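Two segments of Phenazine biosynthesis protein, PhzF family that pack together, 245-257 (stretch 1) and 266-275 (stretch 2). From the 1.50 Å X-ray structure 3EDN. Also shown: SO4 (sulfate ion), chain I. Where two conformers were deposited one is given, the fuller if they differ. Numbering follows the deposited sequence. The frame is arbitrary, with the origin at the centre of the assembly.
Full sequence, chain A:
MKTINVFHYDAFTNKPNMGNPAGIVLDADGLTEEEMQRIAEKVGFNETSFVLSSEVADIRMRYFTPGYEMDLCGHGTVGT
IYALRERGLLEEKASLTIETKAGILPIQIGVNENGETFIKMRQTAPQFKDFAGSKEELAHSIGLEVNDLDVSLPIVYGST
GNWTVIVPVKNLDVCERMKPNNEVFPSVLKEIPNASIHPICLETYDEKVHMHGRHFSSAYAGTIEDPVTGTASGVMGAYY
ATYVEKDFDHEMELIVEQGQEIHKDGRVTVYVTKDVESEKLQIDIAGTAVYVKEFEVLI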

# COMPACT_ATOMS: atom_id res chain seq x y z
N GLU A 245 21.15 -29.69 -27.54
CA GLU A 245 20.29 -30.19 -28.61
C GLU A 245 19.85 -29.01 -29.44
O GLU A 245 18.82 -28.40 -29.18
CB GLU A 245 19.07 -30.92 -28.03
CG GLU A 245 19.38 -32.25 -27.33
CD GLU A 245 19.95 -33.30 -28.27
OE1 GLU A 245 19.70 -33.21 -29.49
OE2 GLU A 245 20.65 -34.21 -27.79
N LYS A 246 20.65 -28.68 -30.46
CA LYS A 246 20.44 -27.45 -31.23
C LYS A 246 19.51 -27.62 -32.42
O LYS A 246 19.03 -26.62 -32.97
CB LYS A 246 21.76 -26.93 -31.78
CG LYS A 246 22.79 -26.60 -30.74
CD LYS A 246 23.97 -26.01 -31.46
CE LYS A 246 25.26 -26.54 -30.92
NZ LYS A 246 26.36 -26.00 -31.77
N ASP A 247 19.28 -28.86 -32.82
CA ASP A 247 18.56 -29.13 -34.05
C ASP A 247 17.07 -29.24 -33.81
O ASP A 247 16.55 -30.34 -33.57
CB ASP A 247 19.08 -30.39 -34.73
CG ASP A 247 18.50 -30.58 -36.12
OD1 ASP A 247 17.84 -29.64 -36.62
OD2 ASP A 247 18.70 -31.66 -36.70
N PHE A 248 16.39 -28.11 -33.89
CA PHE A 248 14.95 -28.11 -33.79
C PHE A 248 14.37 -27.06 -34.71
O PHE A 248 15.03 -26.09 -35.08
CB PHE A 248 14.49 -27.92 -32.33
CG PHE A 248 14.68 -26.53 -31.79
CD1 PHE A 248 13.61 -25.68 -31.68
CD2 PHE A 248 15.93 -26.10 -31.35
CE1 PHE A 248 13.77 -24.40 -31.16
CE2 PHE A 248 16.10 -24.83 -30.84
CZ PHE A 248 15.02 -23.98 -30.73
N ASP A 249 13.13 -27.30 -35.11
CA ASP A 249 12.42 -26.34 -35.91
C ASP A 249 11.35 -25.68 -35.06
O ASP A 249 10.51 -26.36 -34.44
CB ASP A 249 11.82 -27.00 -37.15
CG ASP A 249 12.87 -27.69 -38.00
OD1 ASP A 249 13.95 -27.10 -38.20
OD2 ASP A 249 12.60 -28.82 -38.47
N HIS A 250 11.44 -24.35 -35.01
CA HIS A 250 10.41 -23.47 -34.45
C HIS A 250 10.28 -23.54 -32.92
O HIS A 250 10.36 -22.51 -32.25
CB HIS A 250 9.06 -23.71 -35.15
CG HIS A 250 7.92 -22.95 -34.55
ND1 HIS A 250 6.66 -23.50 -34.40
CD2 HIS A 250 7.84 -21.69 -34.06
CE1 HIS A 250 5.86 -22.61 -33.84
NE2 HIS A 250 6.55 -21.50 -33.62
N GLU A 251 10.09 -24.73 -32.38
CA GLU A 251 9.70 -24.83 -30.97
C GLU A 251 10.17 -26.15 -30.41
O GLU A 251 10.08 -27.19 -31.05
CB GLU A 251 8.17 -24.74 -30.84
CG GLU A 251 7.40 -25.76 -31.73
CD GLU A 251 5.88 -25.60 -31.73
OE1 GLU A 251 5.37 -24.58 -31.24
OE2 GLU A 251 5.20 -26.51 -32.25
N MSE A 252 10.66 -26.12 -29.18
CA MSE A 252 10.98 -27.34 -28.47
C MSE A 252 10.67 -27.11 -27.00
O MSE A 252 10.55 -25.98 -26.56
CB MSE A 252 12.45 -27.68 -28.68
CG MSE A 252 13.35 -26.61 -28.14
SE MSE A 252 13.88 -27.07 -26.35
CE MSE A 252 15.56 -27.85 -26.90
N GLU A 253 10.49 -28.19 -26.26
CA GLU A 253 10.34 -28.03 -24.83
C GLU A 253 11.12 -29.10 -24.10
O GLU A 253 11.41 -30.17 -24.66
CB GLU A 253 8.87 -28.03 -24.41
CG GLU A 253 8.22 -29.37 -24.23
CD GLU A 253 6.72 -29.22 -23.98
OE1 GLU A 253 6.27 -29.53 -22.85
OE2 GLU A 253 6.01 -28.72 -24.89
N LEU A 254 11.48 -28.81 -22.86
CA LEU A 254 12.12 -29.79 -22.02
C LEU A 254 11.68 -29.58 -20.59
O LEU A 254 11.17 -28.52 -20.25
CB LEU A 254 13.64 -29.65 -22.12
CG LEU A 254 14.28 -28.40 -21.51
CD1 LEU A 254 15.69 -28.73 -20.98
CD2 LEU A 254 14.30 -27.23 -22.48
N ILE A 255 11.88 -30.59 -19.77
CA ILE A 255 11.58 -30.46 -18.34
C ILE A 255 12.91 -30.54 -17.63
O ILE A 255 13.75 -31.40 -17.96
CB ILE A 255 10.62 -31.56 -17.82
CG1 ILE A 255 9.31 -31.54 -18.62
CG2 ILE A 255 10.30 -31.31 -16.36
CD1 ILE A 255 8.33 -32.66 -18.26
N VAL A 256 13.12 -29.64 -16.68
CA VAL A 256 14.27 -29.68 -15.81
C VAL A 256 13.80 -30.01 -14.40
O VAL A 256 12.65 -29.72 -14.04
CB VAL A 256 15.09 -28.36 -15.85
CG1 VAL A 256 15.46 -28.03 -17.29
CG2 VAL A 256 14.32 -27.21 -15.26
N GLU A 257 14.67 -30.64 -13.62
CA GLU A 257 14.32 -31.00 -12.24
C GLU A 257 15.32 -30.40 -11.27
O GLU A 257 16.48 -30.14 -11.62
CB GLU A 257 14.29 -32.52 -12.06
CG GLU A 257 15.69 -33.14 -12.14
CD GLU A 257 15.76 -34.64 -11.93
OE1 GLU A 257 14.79 -35.36 -12.22
OE2 GLU A 257 16.86 -35.10 -11.52
N GLY A 266 11.23 -30.92 -7.56
CA GLY A 266 10.70 -29.84 -8.37
C GLY A 266 10.91 -30.10 -9.84
O GLY A 266 11.91 -30.73 -10.23
N ARG A 267 9.97 -29.64 -10.64
CA ARG A 267 10.08 -29.72 -12.09
C ARG A 267 9.60 -28.42 -12.70
O ARG A 267 8.60 -27.85 -12.28
CB ARG A 267 9.31 -30.92 -12.65
CG ARG A 267 9.97 -32.26 -12.35
CD ARG A 267 9.36 -33.40 -13.16
NE ARG A 267 7.95 -33.65 -12.83
CZ ARG A 267 7.54 -34.46 -11.86
NH1 ARG A 267 8.42 -35.12 -11.11
NH2 ARG A 267 6.24 -34.63 -11.63
N VAL A 268 10.34 -27.95 -13.69
CA VAL A 268 9.95 -26.78 -14.46
C VAL A 268 9.96 -27.15 -15.93
O VAL A 268 10.92 -27.73 -16.43
CB VAL A 268 10.89 -25.60 -14.23
CG1 VAL A 268 10.37 -24.37 -14.97
CG2 VAL A 268 11.03 -25.33 -12.75
N THR A 269 8.86 -26.85 -16.62
CA THR A 269 8.82 -27.02 -18.07
C THR A 269 9.32 -25.76 -18.76
O THR A 269 8.89 -24.66 -18.44
CB THR A 269 7.41 -27.40 -18.53
OG1 THR A 269 7.03 -28.63 -17.88
CG2 THR A 269 7.35 -27.61 -20.05
N VAL A 270 10.26 -25.93 -19.69
CA VAL A 270 10.84 -24.79 -20.41
C VAL A 270 10.54 -24.90 -21.89
O VAL A 270 10.82 -25.94 -22.49
CB VAL A 270 12.35 -24.66 -20.16
CG1 VAL A 270 12.88 -23.35 -20.79
CG2 VAL A 270 12.66 -24.74 -18.66
N TYR A 271 9.97 -23.84 -22.44
CA TYR A 271 9.64 -23.79 -23.87
C TYR A 271 10.61 -22.85 -24.57
O TYR A 271 10.80 -21.70 -24.14
CB TYR A 271 8.22 -23.28 -24.09
CG TYR A 271 7.18 -24.02 -23.29
CD1 TYR A 271 6.40 -25.00 -23.88
CD2 TYR A 271 7.01 -23.76 -21.93
CE1 TYR A 271 5.45 -25.70 -23.14
CE2 TYR A 271 6.08 -24.44 -21.20
CZ TYR A 271 5.30 -25.40 -21.80
OH TYR A 271 4.36 -26.08 -21.04
N VAL A 272 11.25 -23.34 -25.63
CA VAL A 272 12.23 -22.55 -26.36
C VAL A 272 11.71 -22.37 -27.77
O VAL A 272 11.42 -23.36 -28.45
CB VAL A 272 13.58 -23.26 -26.42
CG1 VAL A 272 14.62 -22.34 -27.06
CG2 VAL A 272 14.03 -23.65 -25.02
N THR A 273 11.54 -21.12 -28.19
CA THR A 273 10.93 -20.83 -29.49
C THR A 273 11.87 -19.98 -30.32
O THR A 273 12.54 -19.07 -29.81
CB THR A 273 9.60 -20.10 -29.33
OG1 THR A 273 8.69 -20.95 -28.61
CG2 THR A 273 8.99 -19.74 -30.68
N LYS A 274 11.96 -20.27 -31.61
CA LYS A 274 12.64 -19.32 -32.48
C LYS A 274 11.73 -18.90 -33.61
O LYS A 274 10.92 -19.69 -34.13
CB LYS A 274 13.98 -19.84 -32.99
CG LYS A 274 13.91 -21.12 -33.78
CD LYS A 274 15.32 -21.70 -33.97
CE LYS A 274 15.24 -23.18 -34.31
NZ LYS A 274 16.55 -23.73 -34.76
N ASP A 275 11.82 -17.63 -33.95
CA ASP A 275 11.05 -17.06 -35.03
C ASP A 275 12.04 -16.43 -35.97
O ASP A 275 13.06 -15.89 -35.53
CB ASP A 275 10.08 -16.02 -34.49
CG ASP A 275 9.18 -15.45 -35.56
OD1 ASP A 275 8.01 -15.89 -35.64
OD2 ASP A 275 9.62 -14.56 -36.34
S SO4 I . 11.84 -30.58 -35.18
O1 SO4 I . 10.57 -31.24 -35.45
O2 SO4 I . 12.79 -31.54 -34.63
O3 SO4 I . 12.38 -30.03 -36.43
O4 SO4 I . 11.64 -29.49 -34.24
O HOH W 1 3.88 -28.22 -22.36

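Residues 251-257 and 266-273 form two antiparallel strands, their directions 156° apart. The two stretches, loops included, bury 882 Å² between them, both sides summed. Hydrogen-bonded pairs alternate with non-hydrogen-bonded ones. Met-252 and Val-272 bond twice: Met-252 N to Val-272 O at 3.0 Å, and Val-272 N to Met-252 O at 2.9 Å. Leu-254 with Val-270 and Val-256 with Val-268 repeat the pattern. CA atoms lie farther apart in these pairs than in the pairs between them: Met-252 CA is 5.4 Å from Val-272 CA, while Glu-253 CA is 4.4 Å from Tyr-271 CA. At the closer positions the CA hydrogens face carbonyl oxygens, as in Glu-257 CA to Gly-266 O at 3.1 Å.

One face of the sheet is apolar. It carries Met-252, Leu-254 and Val-256 from the first strand and Val-268, Val-270 and Val-272 from the second. The three valines of the second strand all have chi1 near 180° (t), so they present a repeated shape. Val-256 CG2 rests 3.9 Å from Val-268 CB. The end of Leu-254 turns nearer the second strand. Its CD2 reaches Val-270 CB at 4.0 Å and Val-272 CG2 at 4.4 Å, so this one methyl touches two successive valines on the face. Residue 252 is selenomethionine; its SE lies 3.7 Å from Val-272 CG2. Val-272 also meets the ring of Phe-248, with Val-272 CG1 4.0 Å from Phe-248 CZ.

The other face is more mixed. Ile-255 lies against two neighbours: its CG2 is 3.9 Å from Arg-267 CB, and its CG1 is 3.8 Å from Thr-269 OG1. Glu-253 extends beside Tyr-271, with Glu-253 OE2 3.5 Å from Tyr-271 CE1. A water bridges the tips of these two side chains. It donates to Glu-253 OE1 at 2.8 Å and is hydrogen-bonded to Tyr-271 OH at 2.6 Å.

Beyond the strands, Lys-274 makes the largest contribution to the buried area. Its backbone N bonds to His-250 O at 2.8 Å, carrying the ladder one step further. Its side chain is extended and lies over one face of the Phe-248 ring. Lys-274 CE is 3.7 Å from the Phe-248 ring centroid, close to the ring normal, and Lys-274 NZ is 4.2 Å from the same centroid, a cation-pi contact. The same NZ donates to Phe-248 O at 2.8 Å. The lysine thus covers the ring and bonds to the backbone of the same residue.

At the edge of the contact, Asp-249 N donates to sulfate O4 at 2.8 Å. The sulfate probably came from the crystallisation liquor.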